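PDB 3TFZ: cyclase from Streptomyces sp. R1128, which acts as an aromatase/cyclase of the R1128 polyketide pathway, probably folding and dehydrating the nascent polyketide chain to form its first aromatic ring. Local coordinates for the interface of chains A and B. Coordinates in Å, arbitrary orientation; residue numbers count along the deposited sequence, not the author numbering. Chains: chain A/B, Cyclase.

The interface of chains A and B. Residues chain A 11-12, 101, 105, 107; chain B 8, 97, 109.
Strands of two helix-grip (Bet v1-like) folds meet in this two-fold symmetric interface: side chains from strands 5-13 and 105-116 of chain A reach B:Arg97 of strand 91-100 and B:Glu8 of strand 5-13. The structure alone does not show whether this pairing is the biological one, but it illustrates how a polar contact between subunits can be built from shared hydrogen bonds. B:Arg97, extended from CG to NE, brings NH1 to two chain A oxygens in directions roughly a right angle apart. NH1 donates to the hydroxyl OG1 of A:Thr12 at 2.8 Å, with the acceptor at the guanidinium edge and close to its plane. It also donates to the amide OE1 of A:Gln107 at 2.7 Å, on a lone pair in the carbonyl plane; OE1 sits somewhat out of the guanidinium plane, and the two flat groups are turned 47° apart. A:Thr12 passes the connection on: with OG1 anti to its carbonyl carbon (chi1 -69°), the hydroxyl accepts from B:Arg97 and donates to the syn lone pair of B:Glu8 OE2 at 2.9 Å. The A:Gln107 amide likewise works at both ends, its NE2 giving a hydrogen to B:Glu8 OE1 at 2.9 Å, nearly along that oxygen's C-O axis. B:Val109 CG2 packs over a face of this amide, against CD. A:Leu101 CD2 lies over the centre of the B:Arg97 guanidinium, 3.7 Å above its plane, and the same methyl also lies over the guanidinium of A:Arg105, whose plane is 89° from that of B:Arg97. A leucine in place of B:Arg97 would probably leave A:Thr12 OG1 and A:Gln107 OE1 without this shared donor, the amide then held mainly through NE2. Water 1 completes the link, 2.8 Å from B:Glu8 OE2 and hydrogen-bonded to the backbone N of A:Thr12.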
loop_
_atom_site.group_PDB
_atom_site.type_symbol
_atom_site.label_atom_id
_atom_site.label_comp_id
_atom_site.label_asym_id
_atom_site.label_seq_id
_atom_site.Cartn_x
_atom_site.Cartn_y
_atom_site.Cartn_z
ATOM N N VAL A 11 -3.767 -0.550 3.290
ATOM C CA VAL A 11 -5.179 -0.095 3.419
ATOM C C VAL A 11 -5.265 0.659 4.765
ATOM O O VAL A 11 -4.419 0.425 5.667
ATOM C CB VAL A 11 -5.986 -1.402 3.330
ATOM C CG1 VAL A 11 -6.324 -2.213 4.664
ATOM C CG2 VAL A 11 -6.662 -1.673 1.950
ATOM N N THR A 12 -6.202 1.626 4.856
ATOM C CA THR A 12 -6.470 2.459 6.009
ATOM C C THR A 12 -7.677 1.820 6.604
ATOM O O THR A 12 -8.683 1.713 5.914
ATOM C CB THR A 12 -6.774 3.922 5.570
ATOM O OG1 THR A 12 -5.593 4.505 5.059
ATOM C CG2 THR A 12 -7.109 4.783 6.742
ATOM N N LEU A 101 -2.860 5.845 13.104
ATOM C CA LEU A 101 -3.000 7.011 12.268
ATOM C C LEU A 101 -3.688 8.073 13.147
ATOM O O LEU A 101 -3.175 9.192 13.351
ATOM C CB LEU A 101 -3.811 6.643 11.011
ATOM C CG LEU A 101 -4.130 7.750 9.975
ATOM C CD1 LEU A 101 -2.901 8.557 9.461
ATOM C CD2 LEU A 101 -4.812 7.121 8.822
ATOM N N ARG A 105 -8.299 5.453 13.580
ATOM C CA ARG A 105 -7.884 4.893 12.295
ATOM C C ARG A 105 -6.532 4.279 12.377
ATOM O O ARG A 105 -5.737 4.669 13.230
ATOM C CB ARG A 105 -7.937 5.898 11.159
ATOM C CG ARG A 105 -9.312 6.519 11.010
ATOM C CD ARG A 105 -9.242 7.575 9.908
ATOM N NE ARG A 105 -8.430 8.720 10.300
ATOM C CZ ARG A 105 -7.835 9.515 9.416
ATOM N NH1 ARG A 105 -7.926 9.230 8.117
ATOM N NH2 ARG A 105 -7.093 10.537 9.839
ATOM N N GLN A 107 -3.308 2.587 9.920
ATOM C CA GLN A 107 -2.733 2.202 8.634
ATOM C C GLN A 107 -2.300 0.704 8.734
ATOM O O GLN A 107 -1.532 0.321 9.632
ATOM C CB GLN A 107 -1.504 3.072 8.354
ATOM C CG GLN A 107 -0.944 3.036 6.897
ATOM C CD GLN A 107 -1.829 3.777 5.962
ATOM O OE1 GLN A 107 -2.106 4.966 6.119
ATOM N NE2 GLN A 107 -2.310 3.075 4.959
ATOM N N GLU B 8 -4.294 3.226 -2.333
ATOM C CA GLU B 8 -3.166 3.590 -1.502
ATOM C C GLU B 8 -1.981 2.785 -1.960
ATOM O O GLU B 8 -2.129 1.619 -2.300
ATOM C CB GLU B 8 -3.393 3.274 -0.011
ATOM C CG GLU B 8 -4.796 3.318 0.412
ATOM C CD GLU B 8 -4.980 3.583 1.884
ATOM O OE1 GLU B 8 -3.959 3.512 2.585
ATOM O OE2 GLU B 8 -6.165 3.805 2.329
ATOM N N ARG B 97 1.566 10.291 4.157
ATOM C CA ARG B 97 1.815 9.974 5.541
ATOM C C ARG B 97 3.156 9.306 5.678
ATOM O O ARG B 97 3.459 8.321 4.975
ATOM C CB ARG B 97 0.763 8.976 5.950
ATOM C CG ARG B 97 -0.651 9.413 5.560
ATOM C CD ARG B 97 -1.646 8.334 5.614
ATOM N NE ARG B 97 -3.040 8.861 5.466
ATOM C CZ ARG B 97 -4.088 8.094 5.220
ATOM N NH1 ARG B 97 -3.894 6.752 5.109
ATOM N NH2 ARG B 97 -5.323 8.652 5.140
ATOM N N VAL B 109 3.420 6.312 2.877
ATOM C CA VAL B 109 2.127 6.118 2.251
ATOM C C VAL B 109 1.697 7.332 1.443
ATOM O O VAL B 109 1.809 8.478 1.895
ATOM C CB VAL B 109 1.056 5.781 3.312
ATOM C CG1 VAL B 109 -0.202 5.534 2.624
ATOM C CG2 VAL B 109 1.470 4.520 4.096
HETATM O O HOH W 1 -8.213 2.002 2.737
#